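2-hydroxyisobutanoyl-CoA mutase large subunit (Aquincola tertiaricarbonis, PDB 4R3U) catalyses, together with a small cobalamin-binding subunit, the interconversion of 2-hydroxyisobutyryl-CoA and (S)-3-hydroxybutyryl-CoA by rearranging the carbon skeleton of the acyl group. Local coordinates at residues A[49-54]-A[303-308]; A[251-256]-A[297-302]; A[258-263]-A[457-462]; A[267-272]-A[431-436]. All coordinates share one frame; numbering follows the deposited sequence.

Contact 1 (A[49-54]-A[303-308]); sequences FHTIGD and QGDFFE
D305 and E308, at the start of helix 306-327, meet the type I turn T51 to D54 in a polar contact: carboxylates gripping a turn of the N-terminal region, beside the loop that leaves barrel strand 298-302. E308 CG lies anti to the backbone N (chi1 168°) and the chain is extended beyond it, which carries the carboxylate across to the turn. There OE1 takes G53 N on its syn lone pair at 3.0 Å, while OE2 accepts from T51 OG1 at 2.6 Å, from above the carboxylate plane; Y429 OH is a further partner of OE2. Glycine suits position 53, since a CB would point into this carboxylate. D305 works in two directions. Its OD2 receives I52 N at 3.0 Å on the anti side, tilted 25° from the carboxylate plane, and OD1 accepts a weak bond from E308 N at 3.4 Å. I52 adds the apolar share, laying CD1 3.9 Å from D305 CB. D54, directed away from the helix start, forms a salt bridge with R469. D305 is thus the N-cap of helix 306-327, and the glutamate of its first turn holds the 51-54 turn, at the loop joining a TIM-barrel strand to its helix.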
# COMPACT_ATOMS: atom_id res chain seq x y z
N PHE A 49 12.56 20.86 4.14
CA PHE A 49 11.46 19.90 4.17
C PHE A 49 11.26 19.44 5.62
O PHE A 49 12.19 19.53 6.43
CB PHE A 49 11.74 18.71 3.24
CG PHE A 49 11.70 19.01 1.75
CD1 PHE A 49 12.80 19.52 1.09
CD2 PHE A 49 10.58 18.68 0.99
CE1 PHE A 49 12.79 19.72 -0.29
CE2 PHE A 49 10.56 18.91 -0.38
CZ PHE A 49 11.68 19.39 -1.02
N HIS A 50 10.05 19.03 5.95
CA HIS A 50 9.70 18.61 7.31
C HIS A 50 8.83 17.40 7.21
O HIS A 50 8.16 17.22 6.19
CB HIS A 50 8.88 19.69 8.03
CG HIS A 50 9.57 21.00 8.19
ND1 HIS A 50 10.16 21.36 9.38
CD2 HIS A 50 9.72 22.01 7.31
CE1 HIS A 50 10.67 22.57 9.18
NE2 HIS A 50 10.43 22.99 7.94
N THR A 51 8.74 16.62 8.29
CA THR A 51 7.81 15.51 8.36
C THR A 51 6.37 16.16 8.57
O THR A 51 6.27 17.40 8.71
CB THR A 51 8.19 14.59 9.53
OG1 THR A 51 8.31 15.36 10.73
CG2 THR A 51 9.45 13.83 9.31
N ILE A 52 5.29 15.36 8.58
CA ILE A 52 3.93 15.91 8.81
C ILE A 52 3.89 16.42 10.26
O ILE A 52 3.32 17.47 10.54
CB ILE A 52 2.83 14.87 8.50
CG1 ILE A 52 2.80 14.51 7.00
CG2 ILE A 52 1.45 15.33 9.00
CD1 ILE A 52 1.96 13.24 6.60
N GLY A 53 4.60 15.72 11.14
CA GLY A 53 4.73 16.07 12.55
C GLY A 53 5.68 17.21 12.85
O GLY A 53 6.04 17.41 14.01
N ASP A 54 6.07 17.98 11.80
CA ASP A 54 6.91 19.18 11.84
C ASP A 54 8.38 19.03 12.27
O ASP A 54 8.99 19.99 12.74
CB ASP A 54 6.21 20.33 12.58
CG ASP A 54 5.44 21.29 11.71
OD1 ASP A 54 5.10 20.92 10.56
OD2 ASP A 54 5.13 22.39 12.20
N GLN A 303 0.03 6.94 11.40
CA GLN A 303 -0.30 8.09 10.58
C GLN A 303 0.37 8.01 9.22
O GLN A 303 1.05 7.00 8.91
CB GLN A 303 -0.02 9.43 11.29
CG GLN A 303 -1.27 10.15 11.77
CD GLN A 303 -1.93 11.07 10.73
OE1 GLN A 303 -1.38 11.42 9.67
NE2 GLN A 303 -3.13 11.50 11.06
N GLY A 304 0.13 9.08 8.43
CA GLY A 304 0.53 9.21 7.05
C GLY A 304 1.99 9.35 6.77
O GLY A 304 2.38 9.02 5.66
N ASP A 305 2.81 9.90 7.71
CA ASP A 305 4.24 10.04 7.39
C ASP A 305 4.90 8.71 7.65
O ASP A 305 5.19 8.34 8.81
CB ASP A 305 4.94 11.20 8.13
CG ASP A 305 6.25 11.65 7.49
OD1 ASP A 305 7.16 10.79 7.29
OD2 ASP A 305 6.39 12.87 7.22
N PHE A 306 5.07 7.95 6.56
CA PHE A 306 5.60 6.59 6.58
C PHE A 306 6.77 6.34 7.54
O PHE A 306 6.65 5.49 8.42
CB PHE A 306 5.91 6.13 5.14
CG PHE A 306 6.27 4.67 5.04
CD1 PHE A 306 5.28 3.69 5.05
CD2 PHE A 306 7.60 4.27 4.94
CE1 PHE A 306 5.61 2.34 4.97
CE2 PHE A 306 7.93 2.92 4.83
CZ PHE A 306 6.93 1.96 4.86
N PHE A 307 7.89 7.09 7.38
CA PHE A 307 9.08 6.92 8.21
C PHE A 307 9.00 7.51 9.59
O PHE A 307 9.45 6.85 10.53
CB PHE A 307 10.35 7.36 7.49
CG PHE A 307 10.69 6.46 6.34
CD1 PHE A 307 11.13 5.16 6.56
CD2 PHE A 307 10.52 6.89 5.03
CE1 PHE A 307 11.44 4.32 5.49
CE2 PHE A 307 10.83 6.05 3.97
CZ PHE A 307 11.30 4.77 4.21
N GLU A 308 8.35 8.70 9.72
CA GLU A 308 8.13 9.34 11.02
C GLU A 308 7.35 8.43 12.02
O GLU A 308 7.70 8.35 13.19
CB GLU A 308 7.41 10.66 10.81
CG GLU A 308 6.85 11.30 12.06
CD GLU A 308 6.38 12.71 11.80
OE1 GLU A 308 5.40 12.88 11.03
OE2 GLU A 308 7.05 13.64 12.29

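Contact 2 (A[251-256]-A[297-302]); sequences NISGYH and AFFFVS. With 3HC (3-hydroxybutanoyl-coenzyme A), chain E.
F299 stands over the opening turn of helix 255-259, where the parallel strands 252-253 and 298-302 of the TIM barrel run side by side. Its CB lies 3.7 Å from S253 OG, and CG is anti to the backbone N (chi1 168°). CD2 then reaches H256 CE1 at 3.5 Å, CE2 comes 3.4 Å from O1 of the bound 3-hydroxybutanoyl-CoA, and CZ touches Y255 CG. CE1 and, more distantly, CG and CD1 meet Y255 CB, which sits over one face of the F299 ring in a CH-pi contact, while the two rings lie nearly parallel but slid apart with little overlap. Beyond, Y255 CD1 packs against V301 CB at 3.5 Å and Y255 CE2 comes 3.6 Å from C2 of the ligand. Beneath this aromatic cluster the backbones are laced by I252 N to A297 O, F299 N to I252 O and G254 N to F299 O, the last nearly straight (178°, 2.7 Å), its donor almost in line with the carbonyl. Glycine fits at 254 because the F300 ring leans on its CA. H256 NE2 donates to O1, the thioester carbonyl oxygen, at 2.9 Å, and makes the same bond to O1 of 2-hydroxyisobutyryl-CoA, the isomer also modelled in this pocket. This directed N-H would probably polarise the thioester C=O, while carbons of F299 and Y255 pack against O1 and C2.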
# COMPACT_ATOMS: atom_id res chain seq x y z
N ASN A 251 -5.03 0.08 27.89
CA ASN A 251 -4.35 0.47 26.69
C ASN A 251 -4.23 1.96 26.90
O ASN A 251 -5.23 2.69 26.76
CB ASN A 251 -5.19 0.19 25.44
CG ASN A 251 -4.84 -1.08 24.73
OD1 ASN A 251 -4.09 -1.95 25.20
ND2 ASN A 251 -5.40 -1.24 23.59
N ILE A 252 -3.02 2.40 27.38
CA ILE A 252 -2.67 3.81 27.55
C ILE A 252 -2.56 4.31 26.11
O ILE A 252 -1.73 3.82 25.35
CB ILE A 252 -1.38 4.00 28.40
CG1 ILE A 252 -1.50 3.24 29.74
CG2 ILE A 252 -1.09 5.49 28.64
CD1 ILE A 252 -0.19 2.80 30.39
N SER A 253 -3.49 5.17 25.70
CA SER A 253 -3.69 5.55 24.31
C SER A 253 -3.19 6.88 23.77
O SER A 253 -3.38 7.93 24.38
CB SER A 253 -5.15 5.34 23.90
OG SER A 253 -5.75 4.21 24.52
N GLY A 254 -2.62 6.82 22.58
CA GLY A 254 -2.16 7.99 21.85
C GLY A 254 -3.01 8.26 20.62
O GLY A 254 -3.13 9.41 20.19
N TYR A 255 -3.65 7.18 20.10
CA TYR A 255 -4.52 7.23 18.94
C TYR A 255 -5.48 8.45 18.92
O TYR A 255 -5.52 9.21 17.95
CB TYR A 255 -5.31 5.91 18.78
CG TYR A 255 -6.17 5.88 17.52
CD1 TYR A 255 -5.63 5.53 16.28
CD2 TYR A 255 -7.51 6.28 17.55
CE1 TYR A 255 -6.38 5.60 15.11
CE2 TYR A 255 -8.28 6.34 16.39
CZ TYR A 255 -7.71 6.00 15.17
OH TYR A 255 -8.46 6.05 14.01
N HIS A 256 -6.26 8.60 20.00
CA HIS A 256 -7.27 9.63 20.17
C HIS A 256 -6.67 11.00 20.26
O HIS A 256 -7.30 11.95 19.81
CB HIS A 256 -8.14 9.31 21.38
CG HIS A 256 -8.48 7.85 21.49
ND1 HIS A 256 -7.63 6.95 22.13
CD2 HIS A 256 -9.55 7.17 21.00
CE1 HIS A 256 -8.22 5.77 22.03
NE2 HIS A 256 -9.38 5.86 21.36
N ALA A 297 -0.24 -1.97 28.64
CA ALA A 297 -0.22 -1.96 27.18
C ALA A 297 -0.65 -0.58 26.69
O ALA A 297 -1.19 0.23 27.47
CB ALA A 297 -1.13 -3.05 26.61
N PHE A 298 -0.38 -0.31 25.42
CA PHE A 298 -0.63 0.98 24.75
C PHE A 298 -1.42 0.84 23.46
O PHE A 298 -1.62 -0.27 22.95
CB PHE A 298 0.72 1.66 24.47
CG PHE A 298 1.50 1.99 25.72
CD1 PHE A 298 2.27 1.01 26.35
CD2 PHE A 298 1.42 3.25 26.29
CE1 PHE A 298 2.94 1.30 27.54
CE2 PHE A 298 2.12 3.54 27.47
CZ PHE A 298 2.86 2.56 28.09
N PHE A 299 -1.88 1.97 22.95
CA PHE A 299 -2.63 2.04 21.70
C PHE A 299 -2.20 3.30 20.95
O PHE A 299 -2.38 4.42 21.44
CB PHE A 299 -4.16 1.98 21.96
CG PHE A 299 -5.10 2.31 20.82
CD1 PHE A 299 -4.82 1.91 19.52
CD2 PHE A 299 -6.30 2.96 21.06
CE1 PHE A 299 -5.70 2.19 18.48
CE2 PHE A 299 -7.20 3.22 20.02
CZ PHE A 299 -6.90 2.81 18.73
N PHE A 300 -1.61 3.11 19.77
CA PHE A 300 -1.13 4.22 18.93
C PHE A 300 -1.71 4.20 17.52
O PHE A 300 -2.15 3.16 17.04
CB PHE A 300 0.41 4.25 18.90
CG PHE A 300 1.02 4.50 20.26
CD1 PHE A 300 0.87 5.73 20.90
CD2 PHE A 300 1.69 3.48 20.94
CE1 PHE A 300 1.40 5.95 22.17
CE2 PHE A 300 2.24 3.70 22.20
CZ PHE A 300 2.07 4.93 22.82
N VAL A 301 -1.70 5.34 16.86
CA VAL A 301 -2.12 5.46 15.47
C VAL A 301 -0.89 5.14 14.58
O VAL A 301 0.27 5.26 15.03
CB VAL A 301 -2.66 6.91 15.15
CG1 VAL A 301 -1.55 7.96 15.19
CG2 VAL A 301 -3.41 6.97 13.83
N SER A 302 -1.14 4.80 13.32
CA SER A 302 -0.13 4.70 12.29
C SER A 302 -0.59 5.75 11.30
O SER A 302 -1.57 5.55 10.56
CB SER A 302 -0.11 3.33 11.63
OG SER A 302 0.90 3.36 10.64
N1A 3HC E . 6.83 -15.43 20.36
C2A 3HC E . 6.24 -16.15 21.51
N3A 3HC E . 4.97 -15.56 21.95
C4A 3HC E . 4.44 -14.47 21.33
C5A 3HC E . 5.06 -13.87 20.29
C6A 3HC E . 6.24 -14.34 19.84
N6A 3HC E . 6.80 -13.70 18.81
N7A 3HC E . 4.28 -12.86 19.91
C8A 3HC E . 3.21 -12.83 20.69
N9A 3HC E . 3.32 -13.81 21.59
C1B 3HC E . 2.38 -14.19 22.68
C2B 3HC E . 2.24 -13.12 23.74
O2B 3HC E . 3.25 -13.24 24.75
C3B 3HC E . 0.85 -13.39 24.29
O3B 3HC E . 0.88 -14.47 25.26
P3B 3HC E . 0.10 -14.42 26.67
O7A 3HC E . -1.31 -14.28 26.26
O8A 3HC E . 0.45 -15.74 27.25
O9A 3HC E . 0.71 -13.25 27.33
C4B 3HC E . 0.08 -13.87 23.07
O4B 3HC E . 1.06 -14.38 22.12
C5B 3HC E . -0.77 -12.73 22.47
O5B 3HC E . 0.08 -11.78 21.80
P1A 3HC E . 0.23 -10.22 22.25
O1A 3HC E . -0.08 -10.04 23.70
O2A 3HC E . 1.52 -9.72 21.75
O3A 3HC E . -0.94 -9.62 21.27
P2A 3HC E . -2.48 -9.28 21.67
O4A 3HC E . -3.16 -8.82 20.45
O5A 3HC E . -3.10 -10.37 22.46
O6A 3HC E . -2.26 -8.06 22.65
CBP 3HC E . -2.15 -5.75 23.38
CCP 3HC E . -1.81 -6.75 22.25
CDP 3HC E . -1.26 -6.12 24.57
CEP 3HC E . -1.76 -4.33 22.93
CAP 3HC E . -3.66 -5.84 23.79
OAP 3HC E . -4.01 -5.02 24.93
C9P 3HC E . -4.70 -5.72 22.64
O9P 3HC E . -5.06 -6.71 22.01
N8P 3HC E . -5.24 -4.51 22.46
C7P 3HC E . -6.29 -4.29 21.45
C6P 3HC E . -6.90 -2.91 21.62
C5P 3HC E . -7.93 -2.59 20.53
O5P 3HC E . -8.13 -3.34 19.57
N4P 3HC E . -8.57 -1.43 20.73
C3P 3HC E . -9.57 -0.92 19.81
C2P 3HC E . -9.63 0.57 19.98
S1P 3HC E . -10.78 1.34 18.80
C1 3HC E . -10.59 3.04 19.37
O1 3HC E . -10.52 3.36 20.56
C2 3HC E . -10.41 4.11 18.28
C3 3HC E . -11.73 4.49 17.62
O3 3HC E . -12.33 3.33 17.06
C4 3HC E . -12.68 5.17 18.61

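Contact 3 (A[258-263]-A[457-462]); sequences SEAGSS and KQIADF
F462 of helix 454-472 offers one ring face to S263, whose CB lies over its centre in a CH-pi contact, 3.7 Å from the centroid and 9° off the normal; at the ring's edge, near its plane, lies G261 O. The ring gets there because F462 CG is anti to the backbone N (chi1 -154°), which swings it along the chain that leaves helix 255-259. That helix ends in a Schellman motif: G261 has positive phi, and G261 N and, more weakly, S262 N bond back to S258 O. Glycine suits this positive-phi position, where a side chain would crowd the carbonyl oxygen of A260. Two residues on, S263 is the N-cap of helix 264-283, a role its short hydroxyl side chain suits, and its own N-H goes to Q266 OE1. The contact therefore packs the junction between two helices, at the end of the barrel where cobalamin binds, against an outer helix. A260, which touches cobalamin, also meets I459, with CB 3.8 Å from I459 CG2; E259 O is bonded by R31 of the small subunit. The branched I459 puts CG1 against S262 CB at 4.0 Å. Within the linker, S262 OG donates to S263 O at 2.9 Å. G261 O comes within 3.2 Å of both F462 CB and I459 O, and the latter pair, two acceptors, is no bond.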
# COMPACT_ATOMS: atom_id res chain seq x y z
N SER A 258 -3.82 11.86 18.74
CA SER A 258 -3.50 12.15 17.33
C SER A 258 -4.76 12.55 16.55
O SER A 258 -4.78 13.60 15.88
CB SER A 258 -2.86 10.93 16.67
OG SER A 258 -2.44 11.27 15.36
N GLU A 259 -5.79 11.71 16.62
CA GLU A 259 -7.06 11.90 15.92
C GLU A 259 -7.84 13.18 16.33
O GLU A 259 -8.62 13.71 15.52
CB GLU A 259 -7.91 10.64 15.98
CG GLU A 259 -7.30 9.50 15.18
CD GLU A 259 -7.58 9.54 13.69
OE1 GLU A 259 -6.61 9.52 12.90
OE2 GLU A 259 -8.77 9.62 13.31
N ALA A 260 -7.58 13.67 17.57
CA ALA A 260 -8.12 14.93 18.08
C ALA A 260 -7.38 16.14 17.43
O ALA A 260 -7.77 17.28 17.65
CB ALA A 260 -7.99 14.99 19.60
N GLY A 261 -6.28 15.86 16.72
CA GLY A 261 -5.47 16.82 15.97
C GLY A 261 -4.03 17.01 16.39
O GLY A 261 -3.43 18.03 16.04
N SER A 262 -3.49 16.08 17.19
CA SER A 262 -2.11 16.23 17.70
C SER A 262 -1.06 15.86 16.67
O SER A 262 -1.33 15.25 15.64
CB SER A 262 -1.90 15.40 18.97
OG SER A 262 -1.35 14.11 18.71
N SER A 263 0.17 16.21 17.00
CA SER A 263 1.32 15.84 16.21
C SER A 263 1.75 14.45 16.73
O SER A 263 1.41 14.10 17.87
CB SER A 263 2.45 16.85 16.47
OG SER A 263 2.80 16.78 17.84
N LYS A 457 -4.96 22.40 24.61
CA LYS A 457 -4.66 23.63 23.86
C LYS A 457 -3.58 23.37 22.83
O LYS A 457 -3.63 23.92 21.73
CB LYS A 457 -4.33 24.81 24.78
CG LYS A 457 -5.58 25.47 25.36
CD LYS A 457 -5.27 26.37 26.58
CE LYS A 457 -6.52 26.90 27.24
NZ LYS A 457 -6.21 27.54 28.55
N GLN A 458 -2.62 22.49 23.17
CA GLN A 458 -1.55 22.14 22.26
C GLN A 458 -2.06 21.32 21.09
O GLN A 458 -1.70 21.61 19.95
CB GLN A 458 -0.44 21.42 23.00
CG GLN A 458 0.61 22.34 23.58
CD GLN A 458 1.68 21.49 24.16
OE1 GLN A 458 2.60 20.99 23.47
NE2 GLN A 458 1.50 21.17 25.43
N ILE A 459 -2.94 20.34 21.38
CA ILE A 459 -3.60 19.49 20.38
C ILE A 459 -4.40 20.39 19.41
O ILE A 459 -4.24 20.28 18.19
CB ILE A 459 -4.51 18.43 21.07
CG1 ILE A 459 -3.69 17.46 21.95
CG2 ILE A 459 -5.31 17.66 20.04
CD1 ILE A 459 -4.51 16.58 22.98
N ALA A 460 -5.22 21.31 19.97
CA ALA A 460 -6.08 22.24 19.22
C ALA A 460 -5.30 23.15 18.27
O ALA A 460 -5.80 23.50 17.20
CB ALA A 460 -6.94 23.06 20.17
N ASP A 461 -4.09 23.54 18.66
CA ASP A 461 -3.22 24.37 17.83
C ASP A 461 -2.74 23.58 16.63
O ASP A 461 -2.72 24.12 15.53
CB ASP A 461 -2.02 24.87 18.65
CG ASP A 461 -2.36 25.95 19.65
OD1 ASP A 461 -3.53 26.41 19.66
OD2 ASP A 461 -1.45 26.34 20.42
N PHE A 462 -2.36 22.31 16.83
CA PHE A 462 -1.89 21.50 15.72
C PHE A 462 -3.04 21.22 14.73
O PHE A 462 -2.87 21.48 13.54
CB PHE A 462 -1.17 20.22 16.20
CG PHE A 462 -0.18 19.70 15.19
CD1 PHE A 462 1.04 20.35 14.98
CD2 PHE A 462 -0.44 18.55 14.46
CE1 PHE A 462 1.96 19.88 14.03
CE2 PHE A 462 0.49 18.06 13.53
CZ PHE A 462 1.68 18.72 13.32

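Contact 4 (A[267-272]-A[431-436]); sequences EAAFTL and KKIFEI
Helix 264-283, a helix on the outside of the TIM barrel, is overlaid here by helix 420-442, and A269 and I433 bring the two backbones closest, CA to CA. The short axes approach to 9.0 Å and cross at -44°, running in broadly the same direction. Alanines at 268 and 269 suit this spacing, since a methyl group is all that stands between one backbone and the isoleucines of the other. A268 CB meets I433 CD1 at 3.7 Å, and A269 CB meets I436 CG2 at 3.6 Å. I433 carries its two branches to different places: CG1, anti to the carbonyl carbon (chi1 -77°), leads CD1 to A268, while CG2 turns to L272 CD1 at 3.8 Å, the leucine and isoleucine side chains crossing at about a right angle. Since I433 also touches L265, it sits among L265, A268, A269 and L272, knobs-into-holes packing with I433 as the knob. I436 follows one turn later, and its CG2 also comes to the edge of the F270 ring, near the ring plane, 3.9 Å from CE1; F455 meets that ring edge-to-face. Toward strand 298-302 helix 264-283 also presents two polar residues, E267 and T271: E267 forms a salt bridge with K312, and T271 OG1 donates to E267 O at 2.7 Å, reaching it from the face opposite T271 N. Within helix 420-442, K432 NZ forms a salt bridge with E435 OE1, which lies 3.2 Å from NZ and accepts through its syn lone pair.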
# COMPACT_ATOMS: atom_id res chain seq x y z
N GLU A 267 1.34 13.04 20.59
CA GLU A 267 0.77 11.72 20.77
C GLU A 267 1.66 10.87 21.69
O GLU A 267 1.21 10.45 22.77
CB GLU A 267 0.59 11.02 19.41
CG GLU A 267 0.13 9.59 19.61
CD GLU A 267 0.14 8.69 18.41
OE1 GLU A 267 0.64 9.10 17.34
OE2 GLU A 267 -0.34 7.54 18.55
N ALA A 268 2.91 10.64 21.26
CA ALA A 268 3.92 9.87 21.99
C ALA A 268 4.15 10.39 23.41
O ALA A 268 4.01 9.64 24.38
CB ALA A 268 5.24 9.85 21.20
N ALA A 269 4.48 11.68 23.54
CA ALA A 269 4.78 12.31 24.83
C ALA A 269 3.61 12.39 25.79
O ALA A 269 3.81 12.13 26.97
CB ALA A 269 5.40 13.68 24.62
N PHE A 270 2.40 12.75 25.32
CA PHE A 270 1.22 12.86 26.20
C PHE A 270 0.74 11.50 26.72
O PHE A 270 0.25 11.42 27.84
CB PHE A 270 0.09 13.68 25.55
CG PHE A 270 0.42 15.11 25.13
CD1 PHE A 270 1.63 15.71 25.50
CD2 PHE A 270 -0.48 15.85 24.39
CE1 PHE A 270 1.92 17.01 25.12
CE2 PHE A 270 -0.20 17.18 24.05
CZ PHE A 270 1.00 17.74 24.40
N THR A 271 0.97 10.42 25.94
CA THR A 271 0.63 9.05 26.32
C THR A 271 1.59 8.61 27.42
O THR A 271 1.15 8.02 28.43
CB THR A 271 0.64 8.11 25.11
OG1 THR A 271 -0.21 8.65 24.10
CG2 THR A 271 0.15 6.71 25.45
N LEU A 272 2.89 8.91 27.24
CA LEU A 272 3.89 8.61 28.26
C LEU A 272 3.65 9.41 29.55
O LEU A 272 3.79 8.84 30.64
CB LEU A 272 5.31 8.76 27.72
CG LEU A 272 5.71 7.68 26.69
CD1 LEU A 272 7.13 7.86 26.25
CD2 LEU A 272 5.48 6.27 27.23
N LYS A 431 14.57 12.32 22.49
CA LYS A 431 14.99 13.56 23.12
C LYS A 431 13.83 14.56 23.25
O LYS A 431 13.62 15.10 24.34
CB LYS A 431 16.20 14.17 22.39
CG LYS A 431 17.46 13.30 22.50
CD LYS A 431 18.57 13.73 21.56
CE LYS A 431 19.83 12.90 21.71
NZ LYS A 431 20.83 13.18 20.64
N LYS A 432 13.05 14.76 22.17
CA LYS A 432 11.90 15.67 22.16
C LYS A 432 10.81 15.21 23.08
O LYS A 432 10.19 16.04 23.75
CB LYS A 432 11.38 15.94 20.73
CG LYS A 432 12.31 16.76 19.84
CD LYS A 432 12.30 18.26 20.13
CE LYS A 432 13.56 18.91 19.58
NZ LYS A 432 13.80 20.25 20.18
N ILE A 433 10.61 13.87 23.19
CA ILE A 433 9.65 13.24 24.12
C ILE A 433 10.08 13.52 25.57
O ILE A 433 9.26 13.98 26.36
CB ILE A 433 9.46 11.72 23.86
CG1 ILE A 433 8.56 11.44 22.63
CG2 ILE A 433 8.97 10.96 25.12
CD1 ILE A 433 8.90 10.07 21.89
N PHE A 434 11.36 13.24 25.91
CA PHE A 434 11.86 13.45 27.27
C PHE A 434 11.76 14.89 27.74
O PHE A 434 11.38 15.15 28.88
CB PHE A 434 13.26 12.85 27.48
CG PHE A 434 13.22 11.36 27.67
CD1 PHE A 434 12.42 10.79 28.65
CD2 PHE A 434 14.00 10.52 26.88
CE1 PHE A 434 12.37 9.40 28.81
CE2 PHE A 434 13.94 9.13 27.04
CZ PHE A 434 13.13 8.59 28.00
N GLU A 435 12.05 15.82 26.82
CA GLU A 435 11.99 17.27 26.93
C GLU A 435 10.53 17.68 27.28
O GLU A 435 10.36 18.51 28.17
CB GLU A 435 12.39 17.81 25.55
CG GLU A 435 13.08 19.14 25.49
CD GLU A 435 13.69 19.34 24.12
OE1 GLU A 435 12.98 19.85 23.22
OE2 GLU A 435 14.86 18.92 23.92
N ILE A 436 9.50 17.07 26.65
CA ILE A 436 8.09 17.33 26.95
C ILE A 436 7.70 16.79 28.32
O ILE A 436 7.10 17.51 29.12
CB ILE A 436 7.13 16.84 25.83
CG1 ILE A 436 7.36 17.60 24.49
CG2 ILE A 436 5.64 16.86 26.30
CD1 ILE A 436 6.27 17.31 23.35

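Overall arrangement
Contact 2 lies about 3 Å from the centre of the chain and holds the acyl-CoA; contacts 1, 3 and 4 lie further out, their centres about 18, 15 and 13 Å from its own. Contact 4 meets it through E267 OE2, 3.1 Å from V301 N in a probable hydrogen bond, so the outer helix layer is tied to the barrel strand. Contact 3 shares helix 255-259 with contact 2: H256 of that helix holds the thioester, while A260, just after it, has its side chain about 4 Å from cobalamin. Contact 1 reaches contact 3 where I52 O lies 3.5 Å from F462 CZ, and continues from strand 298-302 into helix 306-327, next to a second large subunit.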